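Local coordinates for purine nucleoside phosphorylase YlmD (Geobacillus stearothermophilus, PDB 6T1B), which catalyses the phosphorolysis of adenosine, inosine and S-methyl-5'-thioadenosine to free purine bases and ribose 1-phosphates, and also deaminates adenosine, at residues 28-32 with 248-252; 42-47 with 56-60; 63-69 with 265-271. One frame throughout, in Å; residues are numbered along the deposited sequence.

Interaction 1. Residues 28-32 with 248-252; sequences LTTKH and EALFF
Lys31 dominates the contact between residues 28-32, where a strand ends after Thr29 and runs on as loop, and residues 248-252, an irregular loop. The CA atoms of Thr30 and Leu250 are 5.2 Å apart, those of Lys31 and Phe251 5.4 Å. Lys31 N donates to Leu250 O at 2.9 Å. With chi1 p, chi2 t, chi3 m and chi4 t, the Lys31 side chain runs back along the loop until NZ donates to Glu248 O at 2.9 Å. Lys31 CB sits over one face of the Phe252 ring (chi1 m), 3.9 Å from its centroid, a CH-pi contact. Leu250 points its CA-to-CB bond away, yet Leu250 CD2 approaches Thr30 CG2 to 3.8 Å. Phe251, with chi1 m, brings CE2 to 3.9 Å from Leu28 CD2. At the exposed border His32 NE2 donates to Ala249 O at 2.8 Å. By accepting these bonds, the carbonyls of Glu248, Ala249 and Leu250 hold the loop to the strand end largely through its backbone. The 248-252 loop follows Cys243 and Cys246, ligands of the second, probably structural, zinc. It packs across the end of strand 25-29, with Phe251 touching Leu14 of strand 13-16 and both phenylalanines touching Met264 of strand 264-269.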
loop_
_atom_site.group_PDB
_atom_site.type_symbol
_atom_site.label_atom_id
_atom_site.label_comp_id
_atom_site.label_asym_id
_atom_site.label_seq_id
_atom_site.Cartn_x
_atom_site.Cartn_y
_atom_site.Cartn_z
ATOM N N LEU A 28 -5.847 -1.478 6.398
ATOM C CA LEU A 28 -5.783 -2.476 5.336
ATOM C C LEU A 28 -6.870 -3.507 5.635
ATOM O O LEU A 28 -7.008 -3.969 6.778
ATOM C CB LEU A 28 -4.433 -3.185 5.328
ATOM C CG LEU A 28 -4.199 -4.250 4.258
ATOM C CD1 LEU A 28 -3.943 -3.638 2.894
ATOM C CD2 LEU A 28 -3.033 -5.150 4.608
ATOM N N THR A 29 -7.659 -3.849 4.617
ATOM C CA THR A 29 -8.713 -4.842 4.844
ATOM C C THR A 29 -8.117 -6.243 4.973
ATOM O O THR A 29 -6.993 -6.499 4.544
ATOM C CB THR A 29 -9.742 -4.827 3.701
ATOM O OG1 THR A 29 -9.121 -5.089 2.449
ATOM C CG2 THR A 29 -10.444 -3.494 3.631
ATOM N N THR A 30 -8.899 -7.154 5.575
ATOM C CA THR A 30 -8.607 -8.582 5.547
ATOM C C THR A 30 -9.565 -9.231 4.551
ATOM O O THR A 30 -10.420 -8.576 3.960
ATOM C CB THR A 30 -8.778 -9.245 6.913
ATOM O OG1 THR A 30 -10.180 -9.326 7.166
ATOM C CG2 THR A 30 -8.023 -8.489 7.973
ATOM N N LYS A 31 -9.456 -10.537 4.398
ATOM C CA LYS A 31 -10.179 -11.192 3.321
ATOM C C LYS A 31 -11.614 -11.506 3.677
ATOM O O LYS A 31 -12.345 -12.028 2.823
ATOM C CB LYS A 31 -9.457 -12.487 2.912
ATOM C CG LYS A 31 -9.446 -13.507 3.953
ATOM C CD LYS A 31 -8.300 -14.524 3.841
ATOM C CE LYS A 31 -8.160 -15.132 2.461
ATOM N NZ LYS A 31 -7.395 -16.445 2.554
ATOM N N HIS A 32 -12.049 -11.271 4.915
ATOM C CA HIS A 32 -13.341 -11.750 5.379
ATOM C C HIS A 32 -14.410 -10.664 5.454
ATOM O O HIS A 32 -14.111 -9.480 5.600
ATOM C CB HIS A 32 -13.155 -12.401 6.731
ATOM C CG HIS A 32 -12.247 -13.580 6.668
ATOM N ND1 HIS A 32 -12.574 -14.718 5.966
ATOM C CD2 HIS A 32 -10.998 -13.768 7.156
ATOM C CE1 HIS A 32 -11.570 -15.575 6.054
ATOM N NE2 HIS A 32 -10.612 -15.029 6.784
ATOM N N GLU A 248 -2.415 -16.760 6.177
ATOM C CA GLU A 248 -3.411 -17.176 5.201
ATOM C C GLU A 248 -4.836 -16.981 5.685
ATOM O O GLU A 248 -5.759 -16.922 4.865
ATOM C CB GLU A 248 -3.226 -18.624 4.778
ATOM C CG GLU A 248 -4.328 -19.096 3.831
ATOM C CD GLU A 248 -4.006 -20.403 3.133
ATOM O OE1 GLU A 248 -3.253 -21.210 3.716
ATOM O OE2 GLU A 248 -4.508 -20.616 1.998
ATOM N N ALA A 249 -5.050 -16.919 7.000
ATOM C CA ALA A 249 -6.407 -16.717 7.491
ATOM C C ALA A 249 -6.816 -15.255 7.477
ATOM O O ALA A 249 -7.991 -14.955 7.743
ATOM C CB ALA A 249 -6.541 -17.238 8.924
ATOM N N LEU A 250 -5.892 -14.348 7.182
ATOM C CA LEU A 250 -6.240 -12.946 7.094
ATOM C C LEU A 250 -6.166 -12.418 5.676
ATOM O O LEU A 250 -6.922 -11.510 5.340
ATOM C CB LEU A 250 -5.304 -12.072 7.938
ATOM C CG LEU A 250 -5.524 -12.013 9.442
ATOM C CD1 LEU A 250 -4.545 -11.014 10.051
ATOM C CD2 LEU A 250 -6.956 -11.648 9.752
ATOM N N PHE A 251 -5.253 -12.937 4.832
ATOM C CA PHE A 251 -4.874 -12.248 3.616
ATOM C C PHE A 251 -4.908 -13.076 2.344
ATOM O O PHE A 251 -4.581 -14.271 2.359
ATOM C CB PHE A 251 -3.460 -11.678 3.720
ATOM C CG PHE A 251 -3.268 -10.729 4.870
ATOM C CD1 PHE A 251 -2.327 -10.995 5.846
ATOM C CD2 PHE A 251 -3.989 -9.558 4.949
ATOM C CE1 PHE A 251 -2.108 -10.108 6.898
ATOM C CE2 PHE A 251 -3.787 -8.667 5.985
ATOM C CZ PHE A 251 -2.836 -8.960 6.964
ATOM N N PHE A 252 -5.332 -12.427 1.250
ATOM C CA PHE A 252 -5.041 -12.909 -0.084
ATOM C C PHE A 252 -3.540 -12.774 -0.317
ATOM O O PHE A 252 -2.907 -11.833 0.153
ATOM C CB PHE A 252 -5.737 -12.062 -1.143
ATOM C CG PHE A 252 -7.232 -11.976 -0.984
ATOM C CD1 PHE A 252 -7.839 -10.742 -0.688
ATOM C CD2 PHE A 252 -8.048 -13.080 -1.147
ATOM C CE1 PHE A 252 -9.227 -10.661 -0.544
ATOM C CE2 PHE A 252 -9.413 -12.987 -1.000
ATOM C CZ PHE A 252 -9.995 -11.757 -0.722
#

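Interaction 2. Residues 42-47 with 56-60; sequences SLNMGL and VVNNR. With NOS (inosine), chain B.
Residues 42-47 form an irregular loop laid against helical residues 56-60, in which Arg60 N donates to Val56 O at 2.9 Å. A cis peptide precedes Ser42, Leu43 (phi/psi -90/58) centres an inverse gamma turn, and Asn44 OD1 accepts from Gly46 N at 3.0 Å, closing an Asx turn; OD1 also accepts from Arg263 N. The nearest CA pairs are Leu43-Asn59 at 5.6 Å and Met45-Val56 at 5.5 Å. Asn59, chi1 m, points toward the loop and donates from ND2 to Asn44 O at 2.9 Å, while its OD1 accepts from Glu35 N. Arg60, chi1 m and then extended, donates to Met45 O through NH1 (2.8 Å) and NE (2.9 Å). Met45, chi1 and chi2 m, folds along the helix, with SD 3.7 Å from Asn59 CB and CE 3.4 Å from Asn59 O. Leu47 CD2 meets Val56 CG1 at 3.4 Å, and Leu47 CD1 lies over one face of the Arg60 guanidinium, 3.7 Å from NH2. Leu47 N donates to inosine O6 at 2.8 Å, and Gly46 CA is 3.5 Å from inosine N7, where a CB would clash with the base. This is one wall of the nucleoside pocket, completed by residues such as inosine-binding Arg263 and Cys122. Main-chain recognition of O6 rests on a loop whose carbonyls are held by helix side chains, with Arg60 NH1, bonded to Met45 O, 3.3 Å from inosine O6.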
loop_
_atom_site.group_PDB
_atom_site.type_symbol
_atom_site.label_atom_id
_atom_site.label_comp_id
_atom_site.label_asym_id
_atom_site.label_seq_id
_atom_site.Cartn_x
_atom_site.Cartn_y
_atom_site.Cartn_z
ATOM N N SER A 42 -13.439 -13.674 0.647
ATOM C CA SER A 42 -14.744 -13.125 0.261
ATOM C C SER A 42 -14.706 -11.595 0.049
ATOM O O SER A 42 -15.445 -11.070 -0.783
ATOM C CB SER A 42 -15.836 -13.416 1.284
ATOM O OG SER A 42 -15.551 -12.853 2.550
ATOM N N LEU A 43 -13.871 -10.861 0.797
ATOM C CA LEU A 43 -13.823 -9.395 0.683
ATOM C C LEU A 43 -12.799 -8.952 -0.355
ATOM O O LEU A 43 -11.865 -8.200 -0.088
ATOM C CB LEU A 43 -13.564 -8.745 2.035
ATOM C CG LEU A 43 -13.907 -7.267 2.130
ATOM C CD1 LEU A 43 -15.394 -7.022 2.183
ATOM C CD2 LEU A 43 -13.221 -6.633 3.324
ATOM N N ASN A 44 -12.997 -9.429 -1.582
ATOM C CA ASN A 44 -12.134 -9.035 -2.672
ATOM C C ASN A 44 -12.452 -7.610 -3.080
ATOM O O ASN A 44 -13.578 -7.314 -3.500
ATOM C CB ASN A 44 -12.286 -9.936 -3.876
ATOM C CG ASN A 44 -11.525 -9.404 -5.040
ATOM O OD1 ASN A 44 -10.430 -8.851 -4.892
ATOM N ND2 ASN A 44 -12.101 -9.513 -6.215
ATOM N N MET A 45 -11.463 -6.740 -2.987
ATOM C CA MET A 45 -11.633 -5.338 -3.356
ATOM C C MET A 45 -11.159 -4.992 -4.761
ATOM O O MET A 45 -11.322 -3.834 -5.192
ATOM C CB MET A 45 -10.892 -4.468 -2.345
ATOM C CG MET A 45 -11.321 -4.724 -0.937
ATOM S SD MET A 45 -13.105 -4.406 -0.740
ATOM C CE MET A 45 -13.235 -3.856 0.921
ATOM N N GLY A 46 -10.555 -5.934 -5.477
ATOM C CA GLY A 46 -9.951 -5.659 -6.762
ATOM C C GLY A 46 -10.941 -5.842 -7.892
ATOM O O GLY A 46 -11.568 -6.893 -8.015
ATOM N N LEU A 47 -11.089 -4.800 -8.711
ATOM C CA LEU A 47 -11.948 -4.800 -9.879
ATOM C C LEU A 47 -11.275 -5.361 -11.122
ATOM O O LEU A 47 -11.952 -5.527 -12.142
ATOM C CB LEU A 47 -12.415 -3.371 -10.194
ATOM C CG LEU A 47 -13.387 -2.801 -9.148
ATOM C CD1 LEU A 47 -13.498 -1.296 -9.321
ATOM C CD2 LEU A 47 -14.734 -3.486 -9.257
ATOM N N VAL A 56 -17.637 -7.230 -6.099
ATOM C CA VAL A 56 -16.539 -6.346 -5.701
ATOM C C VAL A 56 -17.066 -4.976 -5.268
ATOM O O VAL A 56 -16.649 -4.427 -4.236
ATOM C CB VAL A 56 -15.484 -6.227 -6.817
ATOM C CG1 VAL A 56 -14.409 -5.250 -6.398
ATOM C CG2 VAL A 56 -14.871 -7.564 -7.133
ATOM N N VAL A 57 -17.981 -4.393 -6.044
ATOM C CA VAL A 57 -18.539 -3.098 -5.649
ATOM C C VAL A 57 -19.248 -3.213 -4.306
ATOM O O VAL A 57 -19.133 -2.325 -3.451
ATOM C CB VAL A 57 -19.414 -2.494 -6.755
ATOM C CG1 VAL A 57 -20.135 -1.245 -6.264
ATOM C CG2 VAL A 57 -18.538 -2.161 -7.946
ATOM N N ASN A 58 -19.972 -4.314 -4.078
ATOM C CA ASN A 58 -20.641 -4.480 -2.784
ATOM C C ASN A 58 -19.624 -4.627 -1.651
ATOM O O ASN A 58 -19.852 -4.120 -0.539
ATOM C CB ASN A 58 -21.618 -5.654 -2.827
ATOM C CG ASN A 58 -22.902 -5.286 -3.525
ATOM O OD1 ASN A 58 -23.313 -4.122 -3.517
ATOM N ND2 ASN A 58 -23.566 -6.278 -4.113
ATOM N N ASN A 59 -18.497 -5.289 -1.910
ATOM C CA ASN A 59 -17.422 -5.376 -0.925
ATOM C C ASN A 59 -16.881 -3.993 -0.595
ATOM O O ASN A 59 -16.662 -3.659 0.581
ATOM C CB ASN A 59 -16.282 -6.261 -1.434
ATOM C CG ASN A 59 -16.709 -7.696 -1.607
ATOM O OD1 ASN A 59 -17.639 -8.158 -0.946
ATOM N ND2 ASN A 59 -16.007 -8.424 -2.466
ATOM N N ARG A 60 -16.692 -3.160 -1.622
ATOM C CA ARG A 60 -16.216 -1.804 -1.386
ATOM C C ARG A 60 -17.257 -0.998 -0.625
ATOM O O ARG A 60 -16.909 -0.238 0.287
ATOM C CB ARG A 60 -15.869 -1.149 -2.719
ATOM C CG ARG A 60 -14.662 -1.782 -3.400
ATOM C CD ARG A 60 -14.301 -1.019 -4.663
ATOM N NE ARG A 60 -13.014 -1.466 -5.152
ATOM C CZ ARG A 60 -12.178 -0.730 -5.873
ATOM N NH1 ARG A 60 -10.998 -1.235 -6.224
ATOM N NH2 ARG A 60 -12.521 0.500 -6.260
HETATM N N9 NOS B . -5.486 -5.203 -9.657
HETATM C C4 NOS B . -5.873 -3.968 -9.293
HETATM N N3 NOS B . -5.148 -2.693 -9.077
HETATM C C2 NOS B . -5.886 -1.513 -8.724
HETATM N N1 NOS B . -7.314 -1.541 -8.572
HETATM C C6 NOS B . -8.056 -2.728 -8.764
HETATM O O6 NOS B . -9.246 -2.689 -8.609
HETATM C C5 NOS B . -7.239 -3.981 -9.142
HETATM N N7 NOS B . -7.637 -5.197 -9.350
HETATM C C8 NOS B . -6.592 -5.955 -9.676
HETATM C "C5'" NOS B . -1.988 -4.429 -7.279
HETATM O "O5'" NOS B . -1.302 -5.117 -6.236
HETATM C "C4'" NOS B . -2.158 -5.312 -8.489
HETATM O "O4'" NOS B . -3.538 -5.735 -8.552
HETATM C "C1'" NOS B . -4.058 -5.514 -9.847
HETATM C "C2'" NOS B . -3.192 -4.430 -10.482
HETATM O "O2'" NOS B . -3.168 -4.578 -11.895
HETATM C "C3'" NOS B . -1.826 -4.673 -9.839
HETATM O "O3'" NOS B . -1.083 -5.614 -10.633
#

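Interaction 3. Residues 63-69 with 265-271; sequences LAEWLAF and LAFIGRR
Helix 63-67 passes over strand 265-269 with an axis separation of 12.2 Å and a crossing angle of -39°, their N-to-C directions differing by 39°. The nearest CA pairs are Leu63-Leu265 at 9.2 Å and Phe69-Arg271 at 7.9 Å, so side chains span the space between them. The helix ends in a Schellman motif: Ala68 has positive phi (50/50), Phe69 N donates to Ala64 O at 3.0 Å and Ala68 N to Glu65 O at 3.2 Å.

Apolar packing joins alternate strand residues to the helix. Leu63, chi1 t and chi2 p, places CD2 3.5 Å from Leu265 CD2 and 3.9 Å from Phe267 CD2. Leu67, chi1 m and chi2 t, sets CD1 over one face of the Phe267 ring (chi1 p), a CH-pi contact of 3.8 Å to the centroid.

The polar contacts come from Arg271, whose chi1 m and extended chi2 and chi3 bring the guanidinium edge to the helix terminus. Arg271 NH2 donates to Leu67 O at 2.7 Å and Arg271 NH1 to the same oxygen at 3.0 Å; a weak bond runs from Arg271 NH1 to Ala68 O at 3.1 Å. Phe69, chi1 -146° and between wells, meets Arg270 O with its ring edge, CZ at 3.8 Å; Phe69 CE1 is 4.4 Å from Gly269 C.

Strand 264-269 lies between strands 25-29 and 118-123, and Phe69 and Phe267 both touch Leu118. The arrangement is typical of a helix packed on one face of the mixed, largely antiparallel sheet of the YfiH/LACC1 family fold, with an arginine donating to carbonyls at the helix's C-terminal end.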
loop_
_atom_site.group_PDB
_atom_site.type_symbol
_atom_site.label_atom_id
_atom_site.label_comp_id
_atom_site.label_asym_id
_atom_site.label_seq_id
_atom_site.Cartn_x
_atom_site.Cartn_y
_atom_site.Cartn_z
ATOM N N LEU A 63 -16.941 -1.910 3.105
ATOM C CA LEU A 63 -15.867 -1.168 3.776
ATOM C C LEU A 63 -16.276 0.287 4.000
ATOM O O LEU A 63 -16.043 0.854 5.074
ATOM C CB LEU A 63 -14.567 -1.225 2.976
ATOM C CG LEU A 63 -13.430 -0.383 3.580
ATOM C CD1 LEU A 63 -13.067 -0.882 4.986
ATOM C CD2 LEU A 63 -12.208 -0.350 2.676
ATOM N N ALA A 64 -16.878 0.914 2.987
ATOM C CA ALA A 64 -17.344 2.285 3.146
ATOM C C ALA A 64 -18.277 2.422 4.344
ATOM O O ALA A 64 -18.218 3.415 5.071
ATOM C CB ALA A 64 -18.018 2.790 1.864
ATOM N N GLU A 65 -19.135 1.425 4.568
ATOM C CA GLU A 65 -20.024 1.411 5.729
ATOM C C GLU A 65 -19.222 1.267 7.016
ATOM O O GLU A 65 -19.436 2.021 7.973
ATOM C CB GLU A 65 -21.026 0.263 5.535
ATOM C CG GLU A 65 -21.860 -0.156 6.740
ATOM C CD GLU A 65 -22.507 -1.531 6.525
ATOM O OE1 GLU A 65 -22.748 -1.902 5.354
ATOM O OE2 GLU A 65 -22.757 -2.254 7.515
ATOM N N TRP A 66 -18.269 0.340 7.047
ATOM C CA TRP A 66 -17.459 0.168 8.248
ATOM C C TRP A 66 -16.696 1.442 8.601
ATOM O O TRP A 66 -16.569 1.793 9.785
ATOM C CB TRP A 66 -16.457 -0.963 8.044
ATOM C CG TRP A 66 -17.020 -2.319 7.847
ATOM C CD1 TRP A 66 -18.291 -2.759 8.152
ATOM C CD2 TRP A 66 -16.320 -3.435 7.300
ATOM N NE1 TRP A 66 -18.405 -4.086 7.814
ATOM C CE2 TRP A 66 -17.216 -4.528 7.300
ATOM C CE3 TRP A 66 -15.023 -3.626 6.827
ATOM C CZ2 TRP A 66 -16.845 -5.787 6.816
ATOM C CZ3 TRP A 66 -14.654 -4.873 6.352
ATOM C CH2 TRP A 66 -15.578 -5.948 6.366
ATOM N N LEU A 67 -16.191 2.143 7.603
ATOM C CA LEU A 67 -15.373 3.327 7.821
ATOM C C LEU A 67 -16.197 4.607 7.920
ATOM O O LEU A 67 -15.633 5.659 8.233
ATOM C CB LEU A 67 -14.394 3.498 6.674
ATOM C CG LEU A 67 -13.378 2.382 6.412
ATOM C CD1 LEU A 67 -12.477 2.761 5.261
ATOM C CD2 LEU A 67 -12.563 2.096 7.674
ATOM N N ALA A 68 -17.487 4.558 7.622
ATOM C CA ALA A 68 -18.283 5.763 7.466
ATOM C C ALA A 68 -17.585 6.747 6.531
ATOM O O ALA A 68 -17.434 7.927 6.833
ATOM C CB ALA A 68 -18.572 6.400 8.829
ATOM N N PHE A 69 -17.165 6.238 5.374
ATOM C CA PHE A 69 -16.384 7.000 4.397
ATOM C C PHE A 69 -16.904 6.567 3.030
ATOM O O PHE A 69 -16.444 5.572 2.459
ATOM C CB PHE A 69 -14.885 6.747 4.559
ATOM C CG PHE A 69 -14.029 7.943 4.257
ATOM C CD1 PHE A 69 -13.141 8.442 5.205
ATOM C CD2 PHE A 69 -14.123 8.586 3.036
ATOM C CE1 PHE A 69 -12.354 9.555 4.925
ATOM C CE2 PHE A 69 -13.339 9.696 2.752
ATOM C CZ PHE A 69 -12.446 10.163 3.684
ATOM N N LEU A 265 -7.687 -3.914 0.280
ATOM C CA LEU A 265 -7.577 -2.488 0.020
ATOM C C LEU A 265 -6.795 -1.864 1.170
ATOM O O LEU A 265 -7.161 -2.051 2.341
ATOM C CB LEU A 265 -8.942 -1.825 -0.010
ATOM C CG LEU A 265 -9.010 -0.445 -0.644
ATOM C CD1 LEU A 265 -8.958 -0.600 -2.176
ATOM C CD2 LEU A 265 -10.215 0.324 -0.175
ATOM N N ALA A 266 -5.742 -1.145 0.829
ATOM C CA ALA A 266 -5.095 -0.205 1.735
ATOM C C ALA A 266 -5.729 1.153 1.499
ATOM O O ALA A 266 -6.026 1.528 0.358
ATOM C CB ALA A 266 -3.604 -0.106 1.430
ATOM N N PHE A 267 -5.939 1.892 2.580
ATOM C CA PHE A 267 -6.641 3.154 2.440
ATOM C C PHE A 267 -6.095 4.155 3.437
ATOM O O PHE A 267 -5.618 3.791 4.522
ATOM C CB PHE A 267 -8.154 2.992 2.612
ATOM C CG PHE A 267 -8.538 2.256 3.862
ATOM C CD1 PHE A 267 -8.735 2.924 5.059
ATOM C CD2 PHE A 267 -8.684 0.875 3.846
ATOM C CE1 PHE A 267 -9.081 2.231 6.203
ATOM C CE2 PHE A 267 -9.036 0.196 4.993
ATOM C CZ PHE A 267 -9.207 0.865 6.171
ATOM N N ILE A 268 -6.119 5.418 3.039
ATOM C CA ILE A 268 -5.822 6.508 3.968
ATOM C C ILE A 268 -6.564 7.762 3.524
ATOM O O ILE A 268 -6.608 8.101 2.333
ATOM C CB ILE A 268 -4.302 6.733 4.104
ATOM C CG1 ILE A 268 -3.978 7.757 5.199
ATOM C CG2 ILE A 268 -3.666 7.184 2.778
ATOM C CD1 ILE A 268 -2.495 7.793 5.591
ATOM N N GLY A 269 -7.100 8.486 4.500
ATOM C CA GLY A 269 -7.798 9.734 4.244
ATOM C C GLY A 269 -8.068 10.440 5.554
ATOM O O GLY A 269 -7.871 9.866 6.631
ATOM N N ARG A 270 -8.511 11.679 5.454
ATOM C CA ARG A 270 -8.909 12.454 6.619
ATOM C C ARG A 270 -10.376 12.808 6.509
ATOM O O ARG A 270 -10.862 13.136 5.429
ATOM C CB ARG A 270 -8.046 13.701 6.744
ATOM C CG ARG A 270 -6.618 13.343 7.082
ATOM C CD ARG A 270 -5.760 14.545 7.380
ATOM N NE ARG A 270 -5.690 15.470 6.255
ATOM C CZ ARG A 270 -6.284 16.660 6.220
ATOM N NH1 ARG A 270 -7.002 17.080 7.256
ATOM N NH2 ARG A 270 -6.153 17.446 5.160
ATOM N N ARG A 271 -11.074 12.733 7.639
ATOM C CA ARG A 271 -12.492 13.047 7.651
ATOM C C ARG A 271 -12.714 14.549 7.557
ATOM O O ARG A 271 -11.983 15.341 8.155
ATOM C CB ARG A 271 -13.125 12.538 8.942
ATOM C CG ARG A 271 -13.031 11.052 9.135
ATOM C CD ARG A 271 -13.931 10.608 10.303
ATOM N NE ARG A 271 -13.746 9.186 10.539
ATOM C CZ ARG A 271 -14.307 8.224 9.806
ATOM N NH1 ARG A 271 -15.124 8.540 8.816
ATOM N NH2 ARG A 271 -14.072 6.951 10.090
#

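In the fold
From the N terminus, residues 28-32, at the end of strand 25-29, open the long loop closed by interaction 1 at residues 248-252. Interaction 2 is nested inside it, a short local closure of the 42-47 loop onto the early part of helix 53-67. The end of that helix then opens interaction 3, closed by residues 265-271 near the C terminus, so interactions 1 and 3 cross while 2 and 3 follow in series. All three meet physically: Lys31 O lies 2.8 Å from Leu43 N, Thr29 OG1 2.9 Å from Leu265 N, and Met45 CE 3.6 Å from Leu63 CB. Together they tie the neighbouring strands 25-29 and 264-269 to helix 53-67 and the inosine-binding loop.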